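Local coordinates for protein aromatic amino acid aminotransferase I (Candida albicans WO-1, PDB 6HNU) that probably catalyses the pyridoxal-phosphate-dependent transfer of amino groups from aromatic L-amino acids to 2-oxoglutarate, yielding aromatic oxo-acids and L-glutamate, at residues B[276-281]-B[358-363]; B[386-391]-B[464-469]; B[371-376]-B[473-478]; B[83-88]-B[340-345]; B[181-186]-B[193-198]. One frame throughout, in Å; residues are numbered along the deposited sequence. Where two conformers were deposited one is given.

Interaction 1. Residues B[276-281]-B[358-363]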
# COMPACT_ATOMS: atom_id res chain seq x y z
N LEU B 276 -1.24 0.57 -32.28
CA LEU B 276 -1.59 1.83 -31.58
C LEU B 276 -2.86 2.43 -32.22
O LEU B 276 -3.66 3.06 -31.48
CB LEU B 276 -0.42 2.82 -31.63
CG LEU B 276 0.82 2.46 -30.80
CD1 LEU B 276 1.87 3.55 -30.96
CD2 LEU B 276 0.51 2.25 -29.32
N LYS B 277 -3.04 2.27 -33.54
CA LYS B 277 -4.23 2.82 -34.24
C LYS B 277 -5.49 2.02 -33.88
O LYS B 277 -6.58 2.59 -34.00
CB LYS B 277 -4.09 2.83 -35.77
CG LYS B 277 -3.61 4.16 -36.33
CD LYS B 277 -3.22 4.12 -37.80
CE LYS B 277 -2.32 5.29 -38.21
NZ LYS B 277 -0.89 4.97 -38.01
N ALA B 278 -5.34 0.75 -33.53
CA ALA B 278 -6.47 -0.17 -33.26
C ALA B 278 -7.07 0.08 -31.87
O ALA B 278 -8.23 -0.32 -31.67
CB ALA B 278 -6.04 -1.59 -33.39
N LEU B 279 -6.30 0.65 -30.93
CA LEU B 279 -6.70 0.77 -29.51
C LEU B 279 -7.84 1.78 -29.40
O LEU B 279 -7.83 2.79 -30.10
CB LEU B 279 -5.46 1.18 -28.70
CG LEU B 279 -4.34 0.14 -28.68
CD1 LEU B 279 -3.14 0.66 -27.92
CD2 LEU B 279 -4.81 -1.17 -28.08
N VAL B 280 -8.87 1.47 -28.62
CA VAL B 280 -10.01 2.41 -28.44
C VAL B 280 -9.46 3.65 -27.74
O VAL B 280 -8.67 3.53 -26.80
CB VAL B 280 -11.13 1.76 -27.61
CG1 VAL B 280 -10.63 1.37 -26.23
CG2 VAL B 280 -12.33 2.67 -27.48
N PRO B 281 -9.88 4.88 -28.12
CA PRO B 281 -9.48 6.07 -27.35
C PRO B 281 -9.87 5.96 -25.87
O PRO B 281 -11.01 5.63 -25.56
CB PRO B 281 -10.27 7.20 -28.01
CG PRO B 281 -11.37 6.47 -28.74
CD PRO B 281 -10.71 5.22 -29.27
N GLY B 358 1.70 -9.31 -28.31
CA GLY B 358 1.66 -10.73 -27.94
C GLY B 358 0.49 -11.00 -26.99
O GLY B 358 -0.25 -11.99 -27.19
N LEU B 359 0.29 -10.11 -26.02
CA LEU B 359 -0.85 -10.22 -25.07
C LEU B 359 -2.17 -10.15 -25.85
O LEU B 359 -3.03 -11.02 -25.61
CB LEU B 359 -0.68 -9.13 -24.01
CG LEU B 359 -1.61 -9.19 -22.80
CD1 LEU B 359 -1.42 -10.48 -22.02
CD2 LEU B 359 -1.36 -7.99 -21.88
N ARG B 360 -2.35 -9.17 -26.73
CA ARG B 360 -3.50 -9.04 -27.66
C ARG B 360 -3.74 -10.36 -28.43
O ARG B 360 -4.87 -10.84 -28.40
CB ARG B 360 -3.27 -7.87 -28.61
CG ARG B 360 -4.37 -7.69 -29.65
CD ARG B 360 -4.02 -6.54 -30.57
NE ARG B 360 -5.07 -6.16 -31.50
CZ ARG B 360 -6.01 -5.26 -31.26
NH1 ARG B 360 -6.06 -4.65 -30.08
NH2 ARG B 360 -6.90 -4.99 -32.18
N ALA B 361 -2.72 -10.92 -29.09
CA ALA B 361 -2.85 -12.17 -29.88
C ALA B 361 -3.36 -13.31 -28.97
O ALA B 361 -4.35 -14.00 -29.36
CB ALA B 361 -1.53 -12.53 -30.53
N GLU B 362 -2.75 -13.50 -27.81
CA GLU B 362 -3.13 -14.62 -26.90
C GLU B 362 -4.58 -14.48 -26.43
O GLU B 362 -5.31 -15.51 -26.48
CB GLU B 362 -2.29 -14.66 -25.62
CG GLU B 362 -0.82 -14.86 -25.86
CD GLU B 362 -0.50 -16.23 -26.43
OE1 GLU B 362 -1.23 -17.19 -26.10
OE2 GLU B 362 0.50 -16.32 -27.17
N TYR B 363 -4.99 -13.31 -25.94
CA TYR B 363 -6.39 -13.05 -25.49
C TYR B 363 -7.37 -13.18 -26.67
O TYR B 363 -8.44 -13.80 -26.43
CB TYR B 363 -6.54 -11.72 -24.75
CG TYR B 363 -6.21 -11.88 -23.29
CD1 TYR B 363 -4.91 -12.00 -22.87
CD2 TYR B 363 -7.21 -12.04 -22.34
CE1 TYR B 363 -4.58 -12.20 -21.54
CE2 TYR B 363 -6.90 -12.24 -21.01
CZ TYR B 363 -5.59 -12.29 -20.60
OH TYR B 363 -5.24 -12.53 -19.31
O HOH W 1 -8.37 -2.91 -30.55
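The backbones at Leu279 and Arg360 stay far apart, their CA atoms 10.5 Å from each other, so the gap between residues 278-279, in and just after short helix 272-278, and the long helix 334-377 is spanned mainly by the side chain of Arg360. Arg360 sends its CG anti to the backbone N (chi1 177°) and stays extended as far as NE, which carries the guanidinium straight across. There Arg360 NH2 comes to 3.7 Å from Ala278 CB, and Arg360 NH1 lies 4.2 Å from Leu279 CD2. Both methyl groups approach the guanidinium plane obliquely. Polar contact is indirect: a water in the plane of the guanidinium, at its edge, accepts from Arg360 NH1 at 2.9 Å and donates to Ala278 O at 2.8 Å. In this aminotransferase fold the contact ties this part of the large domain to the helix leading out into the C-terminal region. The charge itself is paired with Glu255, whose OE2 forms a salt bridge with Arg360 NE; bonds from NE, NH1 and NH2 should hold the buried guanidinium in a set rotation. Beyond the touching residues, Val280 N bonds to Gln253 OE1 and Val280 O to Tyr250 OH, next in sequence to the cofactor-binding Tyr249, whose side chain is about 11 Å from that of Leu279. One turn along the helix from Arg360, Tyr363 packs on Leu49 of the second subunit.

Interaction 2. Residues B[386-391]-B[464-469]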
# COMPACT_ATOMS: atom_id res chain seq x y z
N ASN B 386 -22.85 -11.40 -26.32
CA ASN B 386 -22.11 -10.30 -26.98
C ASN B 386 -20.66 -10.75 -26.98
O ASN B 386 -20.08 -10.89 -25.91
CB ASN B 386 -22.36 -8.99 -26.21
CG ASN B 386 -21.52 -7.80 -26.66
OD1 ASN B 386 -21.26 -7.67 -27.85
ND2 ASN B 386 -21.10 -6.94 -25.73
N PRO B 387 -20.01 -11.06 -28.13
CA PRO B 387 -18.59 -11.40 -28.12
C PRO B 387 -17.80 -10.17 -27.65
O PRO B 387 -17.97 -9.10 -28.22
CB PRO B 387 -18.26 -11.70 -29.59
CG PRO B 387 -19.60 -11.92 -30.23
CD PRO B 387 -20.55 -11.01 -29.49
N PRO B 388 -16.97 -10.27 -26.59
CA PRO B 388 -16.17 -9.13 -26.16
C PRO B 388 -15.12 -8.70 -27.21
O PRO B 388 -14.59 -9.55 -27.90
CB PRO B 388 -15.41 -9.63 -24.91
CG PRO B 388 -16.10 -10.91 -24.51
CD PRO B 388 -16.78 -11.44 -25.75
N VAL B 389 -14.88 -7.40 -27.29
CA VAL B 389 -13.74 -6.79 -28.04
C VAL B 389 -12.54 -6.54 -27.11
O VAL B 389 -11.47 -6.20 -27.65
CB VAL B 389 -14.16 -5.47 -28.71
CG1 VAL B 389 -15.35 -5.66 -29.66
CG2 VAL B 389 -14.43 -4.38 -27.69
N ALA B 390 -12.69 -6.68 -25.79
CA ALA B 390 -11.58 -6.47 -24.82
C ALA B 390 -11.86 -7.20 -23.52
O ALA B 390 -13.01 -7.44 -23.19
CB ALA B 390 -11.37 -4.99 -24.58
N GLY B 391 -10.81 -7.57 -22.82
CA GLY B 391 -10.93 -8.07 -21.44
C GLY B 391 -10.80 -9.57 -21.31
O GLY B 391 -10.46 -10.26 -22.32
N GLY B 464 -18.22 -15.42 -17.06
CA GLY B 464 -17.17 -16.42 -17.22
C GLY B 464 -15.90 -15.70 -17.61
O GLY B 464 -16.00 -14.56 -18.09
N THR B 465 -14.78 -16.34 -17.35
CA THR B 465 -13.43 -15.93 -17.82
C THR B 465 -12.88 -17.01 -18.76
O THR B 465 -13.06 -18.20 -18.48
CB THR B 465 -12.45 -15.68 -16.66
OG1 THR B 465 -11.18 -15.38 -17.27
CG2 THR B 465 -12.26 -16.82 -15.69
N TYR B 466 -12.17 -16.58 -19.81
CA TYR B 466 -11.39 -17.47 -20.70
C TYR B 466 -9.89 -17.35 -20.38
O TYR B 466 -9.10 -17.96 -21.10
CB TYR B 466 -11.71 -17.19 -22.17
CG TYR B 466 -11.88 -15.73 -22.54
CD1 TYR B 466 -10.78 -14.88 -22.63
CD2 TYR B 466 -13.12 -15.20 -22.80
CE1 TYR B 466 -10.95 -13.55 -22.96
CE2 TYR B 466 -13.31 -13.87 -23.16
CZ TYR B 466 -12.20 -13.04 -23.23
OH TYR B 466 -12.36 -11.73 -23.52
N ALA B 467 -9.50 -16.64 -19.32
CA ALA B 467 -8.08 -16.40 -18.96
C ALA B 467 -7.59 -17.34 -17.84
O ALA B 467 -6.40 -17.27 -17.46
CB ALA B 467 -7.93 -14.96 -18.56
N ALA B 468 -8.48 -18.14 -17.23
CA ALA B 468 -8.20 -18.77 -15.92
C ALA B 468 -7.69 -20.20 -16.12
O ALA B 468 -6.86 -20.63 -15.26
CB ALA B 468 -9.42 -18.73 -15.01
N VAL B 469 -8.18 -20.91 -17.15
CA VAL B 469 -7.93 -22.37 -17.36
C VAL B 469 -7.45 -22.60 -18.79
O VAL B 469 -7.75 -21.83 -19.71
CB VAL B 469 -9.16 -23.27 -17.07
CG1 VAL B 469 -9.64 -23.19 -15.62
CG2 VAL B 469 -10.29 -22.98 -18.02
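Tyr466 reaches from the end of strand 459-465 to Pro388 and Gly391, in the loop that precedes strand 393-399; Thr465 and Ala467 form an ST turn at its base, where the antiparallel C-terminal sheet runs out. The polar link across the contact is one short hydrogen bond, Tyr466 OH donating to Gly391 O at 2.7 Å. The hydroxyl approaches from above the carbonyl plane, 58° out of it, while the oxygen itself lies at the ring edge near the ring plane. With chi1 at 40° the tyrosine CG sits between the backbone N and carbonyl carbon, and this torsion swings the ring toward the loop. Apolar contact is slighter: Pro388 comes from the opposite direction and brings its CG to the ring edge, 4.3 Å from Tyr466 CE2. Pro388 CB and CG also stand 4.0 Å from Tyr466 OH. All these groups are buried. Helix 334-377 adds Lys366 and Ala370 to the tyrosine's surroundings and Ile371 to those of Pro388, while Gly391 lies about 4 Å from the side chain of the cofactor-binding Tyr249. Within the turn, Thr465 OG1 accepts from Ala467 N at 2.9 Å and is also hydrogen-bonded to Met392 O.

Interaction 3. Residues B[371-376]-B[473-478]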
# COMPACT_ATOMS: atom_id res chain seq x y z
N ILE B 371 -16.17 -18.02 -27.29
CA ILE B 371 -17.41 -17.56 -27.96
C ILE B 371 -17.86 -18.60 -29.00
O ILE B 371 -19.09 -18.80 -29.15
CB ILE B 371 -17.21 -16.18 -28.57
CG1 ILE B 371 -16.85 -15.16 -27.48
CG2 ILE B 371 -18.43 -15.76 -29.38
CD1 ILE B 371 -17.83 -15.09 -26.32
N ASP B 372 -16.92 -19.22 -29.72
CA ASP B 372 -17.25 -20.40 -30.57
C ASP B 372 -17.95 -21.47 -29.72
O ASP B 372 -18.93 -22.07 -30.20
CB ASP B 372 -15.98 -20.98 -31.20
CG ASP B 372 -15.39 -20.16 -32.33
OD1 ASP B 372 -16.03 -19.18 -32.75
OD2 ASP B 372 -14.28 -20.53 -32.78
N ALA B 373 -17.48 -21.73 -28.51
CA ALA B 373 -18.09 -22.75 -27.64
C ALA B 373 -19.48 -22.26 -27.18
O ALA B 373 -20.44 -23.06 -27.26
CB ALA B 373 -17.14 -23.14 -26.54
N LEU B 374 -19.64 -20.98 -26.81
CA LEU B 374 -20.99 -20.44 -26.45
C LEU B 374 -21.95 -20.68 -27.63
O LEU B 374 -23.09 -21.13 -27.41
CB LEU B 374 -20.92 -18.94 -26.13
CG LEU B 374 -20.28 -18.53 -24.81
CD1 LEU B 374 -20.52 -17.04 -24.59
CD2 LEU B 374 -20.78 -19.35 -23.62
N ASP B 375 -21.51 -20.33 -28.84
CA ASP B 375 -22.37 -20.38 -30.05
C ASP B 375 -22.86 -21.82 -30.27
O ASP B 375 -24.05 -22.03 -30.62
CB ASP B 375 -21.60 -19.87 -31.26
CG ASP B 375 -22.39 -19.87 -32.54
OD1 ASP B 375 -23.55 -19.38 -32.53
OD2 ASP B 375 -21.83 -20.34 -33.54
N GLN B 376 -21.96 -22.77 -30.05
CA GLN B 376 -22.16 -24.20 -30.32
C GLN B 376 -23.08 -24.82 -29.27
O GLN B 376 -23.95 -25.61 -29.66
CB GLN B 376 -20.79 -24.86 -30.29
CG GLN B 376 -20.74 -26.30 -30.76
CD GLN B 376 -19.34 -26.82 -30.60
OE1 GLN B 376 -19.13 -27.96 -30.16
NE2 GLN B 376 -18.35 -26.00 -30.92
N GLN B 473 -10.17 -27.23 -21.32
CA GLN B 473 -11.02 -27.26 -20.10
C GLN B 473 -12.10 -26.17 -20.21
O GLN B 473 -13.22 -26.40 -19.71
CB GLN B 473 -10.18 -27.15 -18.82
CG GLN B 473 -9.28 -28.35 -18.60
CD GLN B 473 -9.96 -29.65 -18.93
OE1 GLN B 473 -11.06 -29.94 -18.45
NE2 GLN B 473 -9.32 -30.46 -19.77
N LEU B 474 -11.79 -25.06 -20.89
CA LEU B 474 -12.79 -24.01 -21.22
C LEU B 474 -13.93 -24.64 -22.03
O LEU B 474 -15.11 -24.41 -21.69
CB LEU B 474 -12.13 -22.87 -22.00
CG LEU B 474 -13.10 -21.81 -22.49
CD1 LEU B 474 -13.83 -21.17 -21.31
CD2 LEU B 474 -12.38 -20.74 -23.30
N VAL B 475 -13.61 -25.38 -23.10
CA VAL B 475 -14.64 -25.94 -24.03
C VAL B 475 -15.48 -26.97 -23.25
O VAL B 475 -16.71 -26.94 -23.39
CB VAL B 475 -14.01 -26.54 -25.30
CG1 VAL B 475 -15.02 -27.31 -26.14
CG2 VAL B 475 -13.34 -25.46 -26.15
N VAL B 476 -14.81 -27.81 -22.46
CA VAL B 476 -15.46 -28.81 -21.56
C VAL B 476 -16.47 -28.06 -20.69
O VAL B 476 -17.65 -28.49 -20.62
CB VAL B 476 -14.42 -29.55 -20.69
CG1 VAL B 476 -15.07 -30.29 -19.52
CG2 VAL B 476 -13.57 -30.52 -21.50
N GLY B 477 -16.01 -27.00 -20.02
CA GLY B 477 -16.82 -26.22 -19.07
C GLY B 477 -18.09 -25.74 -19.71
O GLY B 477 -19.16 -25.96 -19.13
N LEU B 478 -17.97 -25.14 -20.89
CA LEU B 478 -19.07 -24.42 -21.55
C LEU B 478 -20.05 -25.41 -22.18
O LEU B 478 -21.23 -25.06 -22.33
CB LEU B 478 -18.44 -23.48 -22.56
CG LEU B 478 -17.79 -22.26 -21.92
CD1 LEU B 478 -17.36 -21.30 -22.99
CD2 LEU B 478 -18.77 -21.58 -20.96
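Ala373, Leu374 and Leu478 meet through methyl groups alone; no ring, amide or carboxylate lays a face or an edge against the other segment. The two helices run nearly parallel, their short axes 9.4 Å apart at closest approach and inclined by 25°, with a signed crossing angle of -25°. The backbones come nearest where Ala373 lies opposite Val475, their CA atoms 5.9 Å apart. Ala373 points its CB into the interface, where Leu478 CD1 stands 4.0 Å away; Val475 CG2 is 4.5 Å from Ala373 CB in one of two conformers, a less certain touch. Leu478 does most of the touching from its helix. Its CG is anti to the carbonyl carbon (chi1 -75°), and the CD1 methyl is thereby lodged between Ala373 CB and Leu374 CD2, the latter also at 4.0 Å. The two leucines cross obliquely, Leu374 CD2 facing both terminal methyls of Leu478. With no hydrogen bond between the segments, the seam is held by apolar contact. It belongs to the C-terminal domain, away from the active site: helices 334-377 and 471-489 lie side by side on strand 393-399, where Phe394 touches both leucines and Val396 touches Leu374. Val369 and Phe377 of helix 334-377 extend the packing round Val475, and Leu43 of the second subunit packs on Leu474 and Leu478.

Interaction 4. Residues B[83-88]-B[340-345]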
# COMPACT_ATOMS: atom_id res chain seq x y z
N ILE B 83 18.44 -9.48 -16.07
CA ILE B 83 18.58 -8.06 -15.66
C ILE B 83 19.13 -8.06 -14.23
O ILE B 83 18.76 -8.92 -13.43
CB ILE B 83 17.24 -7.29 -15.79
CG1 ILE B 83 16.10 -8.07 -15.14
CG2 ILE B 83 16.96 -7.00 -17.26
CD1 ILE B 83 14.80 -7.30 -14.94
N GLU B 84 19.99 -7.10 -13.95
CA GLU B 84 20.70 -6.94 -12.68
C GLU B 84 20.52 -5.50 -12.21
O GLU B 84 20.71 -4.56 -13.02
CB GLU B 84 22.18 -7.24 -12.86
CG GLU B 84 22.44 -8.68 -13.25
CD GLU B 84 23.90 -9.06 -13.02
OE1 GLU B 84 24.75 -8.28 -13.46
OE2 GLU B 84 24.16 -10.10 -12.34
N VAL B 85 20.08 -5.36 -10.96
CA VAL B 85 20.15 -4.07 -10.23
C VAL B 85 21.08 -4.23 -9.03
O VAL B 85 20.72 -4.84 -8.01
CB VAL B 85 18.75 -3.58 -9.85
CG1 VAL B 85 18.87 -2.19 -9.26
CG2 VAL B 85 17.82 -3.59 -11.07
N PHE B 86 22.26 -3.64 -9.15
CA PHE B 86 23.24 -3.54 -8.05
C PHE B 86 22.84 -2.43 -7.07
O PHE B 86 22.10 -1.47 -7.44
CB PHE B 86 24.62 -3.25 -8.64
CG PHE B 86 25.22 -4.43 -9.35
CD1 PHE B 86 24.96 -4.65 -10.69
CD2 PHE B 86 26.06 -5.31 -8.68
CE1 PHE B 86 25.55 -5.73 -11.35
CE2 PHE B 86 26.63 -6.40 -9.34
CZ PHE B 86 26.37 -6.60 -10.67
N LYS B 87 23.37 -2.55 -5.84
CA LYS B 87 23.25 -1.54 -4.77
C LYS B 87 23.85 -0.20 -5.23
O LYS B 87 23.21 0.86 -4.98
CB LYS B 87 23.93 -2.07 -3.50
CG LYS B 87 23.89 -1.16 -2.28
CD LYS B 87 23.98 -1.99 -1.01
CE LYS B 87 24.09 -1.19 0.25
NZ LYS B 87 24.34 -2.06 1.41
N LYS B 88 25.01 -0.23 -5.90
CA LYS B 88 25.74 1.01 -6.27
C LYS B 88 25.52 1.36 -7.75
O LYS B 88 25.67 0.47 -8.61
CB LYS B 88 27.25 0.86 -6.02
CG LYS B 88 27.66 0.60 -4.57
CD LYS B 88 29.18 0.66 -4.32
CE LYS B 88 30.04 0.35 -5.53
NZ LYS B 88 31.46 0.09 -5.18
N ALA B 340 10.72 -3.49 -12.24
CA ALA B 340 9.83 -3.08 -13.36
C ALA B 340 10.60 -2.13 -14.28
O ALA B 340 10.59 -2.28 -15.50
CB ALA B 340 8.55 -2.44 -12.83
N ASN B 341 11.25 -1.15 -13.70
CA ASN B 341 12.12 -0.22 -14.46
C ASN B 341 13.18 -1.00 -15.28
O ASN B 341 13.39 -0.64 -16.45
CB ASN B 341 12.74 0.79 -13.52
CG ASN B 341 13.59 1.79 -14.27
OD1 ASN B 341 13.08 2.66 -14.98
ND2 ASN B 341 14.89 1.65 -14.13
N ALA B 342 13.82 -1.99 -14.68
CA ALA B 342 14.89 -2.80 -15.33
C ALA B 342 14.29 -3.59 -16.50
O ALA B 342 14.81 -3.49 -17.61
CB ALA B 342 15.56 -3.67 -14.33
N LEU B 343 13.14 -4.24 -16.29
CA LEU B 343 12.46 -5.02 -17.34
C LEU B 343 12.03 -4.08 -18.46
O LEU B 343 12.35 -4.38 -19.62
CB LEU B 343 11.30 -5.82 -16.73
CG LEU B 343 10.43 -6.57 -17.73
CD1 LEU B 343 9.83 -7.82 -17.09
CD2 LEU B 343 9.34 -5.65 -18.27
N LEU B 344 11.38 -2.95 -18.16
CA LEU B 344 10.81 -2.08 -19.21
C LEU B 344 11.92 -1.44 -20.04
O LEU B 344 11.73 -1.30 -21.26
CB LEU B 344 9.89 -1.03 -18.56
CG LEU B 344 8.60 -1.60 -17.93
CD1 LEU B 344 7.97 -0.57 -17.02
CD2 LEU B 344 7.61 -2.04 -18.99
N ARG B 345 13.03 -1.06 -19.40
CA ARG B 345 14.16 -0.39 -20.09
C ARG B 345 14.98 -1.42 -20.87
O ARG B 345 15.50 -1.06 -21.93
CB ARG B 345 15.00 0.38 -19.08
CG ARG B 345 14.27 1.64 -18.65
CD ARG B 345 15.00 2.48 -17.64
NE ARG B 345 14.24 3.71 -17.42
CZ ARG B 345 14.30 4.78 -18.20
NH1 ARG B 345 15.10 4.79 -19.27
NH2 ARG B 345 13.55 5.84 -17.93
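Ile83 and Val85, both pointing from strand 81-86 toward helix 334-377, converge on the single methyl of Ala342. Ile83 brings the far end of its longer branch: its CD1 lies 3.8 Å from Ala342 CB and continues past it to the next residue of the helix, 3.7 Å from Leu343 N and 4.2 Å from Leu343 CB. Its CG1 occupies the crowded position between backbone N and carbonyl carbon (chi1 49°), a torsion that directs this branch at the helix. Val85, two residues along the strand, adds its CG2 methyl, 4.0 Å from Ala342 CB. The alanine methyl is thus touched by two branched side chains, and the lack of bulk there lets the helix approach to 6.4 Å between the CA atoms of Ile83 and Ala342. The short axes of strand 83-86 and helix 340-345 run at 138° to each other, 8.7 Å apart at closest approach, and no hydrogen bond joins them. On another side of the helix, Asn341 OD1 receives Arg345 NE at 2.9 Å within the guanidinium plane. In the fold, strand 81-86 pairs with strand 57-62 in a two-stranded antiparallel sheet, whose Ala60 and Ile62 also touch Ile83. Helix 112-126 packs against Leu344 of helix 334-377, and Phe55 of the second subunit packs on Leu343.

Interaction 5. Residues B[181-186]-B[193-198]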
# COMPACT_ATOMS: atom_id res chain seq x y z
N VAL B 181 -24.59 5.32 -6.85
CA VAL B 181 -25.83 5.36 -7.67
C VAL B 181 -25.53 4.66 -9.00
O VAL B 181 -24.62 5.09 -9.71
CB VAL B 181 -26.34 6.79 -7.85
CG1 VAL B 181 -27.41 6.90 -8.91
CG2 VAL B 181 -26.87 7.31 -6.52
N PRO B 182 -26.32 3.62 -9.34
CA PRO B 182 -26.06 2.81 -10.53
C PRO B 182 -26.55 3.51 -11.81
O PRO B 182 -27.60 4.23 -11.81
CB PRO B 182 -26.80 1.51 -10.24
CG PRO B 182 -27.97 1.95 -9.41
CD PRO B 182 -27.46 3.10 -8.56
N VAL B 183 -25.74 3.38 -12.86
CA VAL B 183 -25.97 3.95 -14.20
C VAL B 183 -26.36 2.79 -15.12
O VAL B 183 -25.64 1.80 -15.15
CB VAL B 183 -24.71 4.69 -14.69
CG1 VAL B 183 -24.86 5.20 -16.11
CG2 VAL B 183 -24.34 5.83 -13.74
N THR B 184 -27.46 2.94 -15.86
CA THR B 184 -28.08 1.84 -16.62
C THR B 184 -27.18 1.48 -17.81
O THR B 184 -26.59 2.42 -18.45
CB THR B 184 -29.51 2.18 -17.03
OG1 THR B 184 -30.22 2.41 -15.80
CG2 THR B 184 -30.10 1.06 -17.87
N MET B 185 -27.01 0.17 -18.00
CA MET B 185 -26.18 -0.42 -19.07
C MET B 185 -27.05 -1.21 -20.04
O MET B 185 -28.14 -1.68 -19.65
CB MET B 185 -25.13 -1.37 -18.50
CG MET B 185 -24.17 -0.68 -17.57
SD MET B 185 -23.23 -1.87 -16.64
CE MET B 185 -21.84 -2.17 -17.73
N ASP B 186 -26.55 -1.39 -21.25
CA ASP B 186 -27.01 -2.48 -22.13
C ASP B 186 -25.80 -3.40 -22.32
O ASP B 186 -24.85 -3.30 -21.53
CB ASP B 186 -27.65 -1.91 -23.40
CG ASP B 186 -26.70 -1.15 -24.32
OD1 ASP B 186 -25.46 -1.15 -24.05
OD2 ASP B 186 -27.20 -0.51 -25.27
N GLU B 193 -27.69 8.24 -23.19
CA GLU B 193 -28.97 9.00 -23.05
C GLU B 193 -29.49 8.91 -21.59
O GLU B 193 -29.96 9.92 -21.08
CB GLU B 193 -30.05 8.52 -24.02
CG GLU B 193 -31.45 9.00 -23.63
CD GLU B 193 -32.60 8.65 -24.55
OE1 GLU B 193 -32.45 7.70 -25.30
OE2 GLU B 193 -33.65 9.33 -24.48
N LYS B 194 -29.48 7.77 -20.96
CA LYS B 194 -30.08 7.60 -19.60
C LYS B 194 -29.20 8.28 -18.54
O LYS B 194 -29.78 8.88 -17.58
CB LYS B 194 -30.25 6.13 -19.29
CG LYS B 194 -31.20 5.38 -20.20
CD LYS B 194 -31.31 3.94 -19.80
CE LYS B 194 -32.28 3.12 -20.62
NZ LYS B 194 -33.64 3.68 -20.52
N LEU B 195 -27.88 8.30 -18.76
CA LEU B 195 -26.93 9.06 -17.91
C LEU B 195 -27.21 10.57 -18.04
O LEU B 195 -27.32 11.26 -17.00
CB LEU B 195 -25.48 8.70 -18.27
CG LEU B 195 -24.44 9.57 -17.57
CD1 LEU B 195 -24.48 9.33 -16.07
CD2 LEU B 195 -23.05 9.27 -18.10
N GLU B 196 -27.35 11.08 -19.27
CA GLU B 196 -27.72 12.50 -19.53
C GLU B 196 -29.04 12.79 -18.80
O GLU B 196 -29.15 13.85 -18.20
CB GLU B 196 -27.87 12.78 -21.03
CG GLU B 196 -28.45 14.14 -21.37
CD GLU B 196 -27.67 15.36 -20.92
OE1 GLU B 196 -26.44 15.33 -21.01
OE2 GLU B 196 -28.29 16.38 -20.60
N GLU B 197 -30.03 11.92 -18.96
CA GLU B 197 -31.40 12.12 -18.42
C GLU B 197 -31.28 12.18 -16.89
O GLU B 197 -31.85 13.10 -16.29
CB GLU B 197 -32.34 11.00 -18.87
CG GLU B 197 -33.64 10.91 -18.06
CD GLU B 197 -34.49 12.14 -18.23
OE1 GLU B 197 -34.22 12.89 -19.20
OE2 GLU B 197 -35.43 12.36 -17.42
N LEU B 198 -30.58 11.21 -16.30
CA LEU B 198 -30.34 11.12 -14.84
C LEU B 198 -29.77 12.46 -14.34
O LEU B 198 -30.23 12.95 -13.30
CB LEU B 198 -29.38 9.97 -14.56
CG LEU B 198 -29.08 9.69 -13.10
CD1 LEU B 198 -30.34 9.30 -12.34
CD2 LEU B 198 -28.05 8.58 -12.98
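Val183 and Leu195 form the buried centre of this contact between strand 179-186 and helix 192-200, and Thr184 with Lys194 forms its solvent border. In the interior, Val183 CG1 lies 4.1 Å from Leu195 CD1 and 4.2 Å from Leu195 CB, its position anti to the backbone N (chi1 175°) turning that methyl to the helix. Farther back along the strand, Val181 CG1 meets Leu198 CD2 at 4.4 Å, one helical turn beyond Lys194. At the border the contact is no longer between hydrophobic residues: the aliphatic stem of Lys194 passes across Thr184, its CD 3.7 Å from both Thr184 CB and Thr184 CG2. Beyond CG the lysine chain runs extended and then bends at its last torsion (chi4 -59°). No hydrogen bond links the two segments, so this outer pair rests on van der Waals contact. Six residues separate the segments, and the chain between them supplies strand 189-190, antiparallel to 179-186, before the helix folds back over the hairpin. The group lies at one margin of the eight-stranded mixed sheet of the large domain, where Leu160 of strand 158-162 touches Val183 and Leu195, and Ile235 of helix 226-239 packs on Leu195.

Helix 334-377 is the thread through three of the contacts: interaction 4 sits near its start, interaction 1 past its midpoint and interaction 3 near its end, the outer two 42 Å apart between centres. Interaction 2 touches interaction 3, their centres 11 Å apart, and is nested inside the chain loop that interaction 3 closes. It also touches interaction 1, through Tyr363, so 1, 2 and 3 form continuous packing from near the cofactor pocket into the C-terminal domain. Interaction 5, nested within the chain loop that interaction 4 closes, stands apart at the margin of the large sheet, their centres 46 Å apart. Second-subunit residues adjoin segments of interactions 1 to 4, placing the long helix beside the dimer interface.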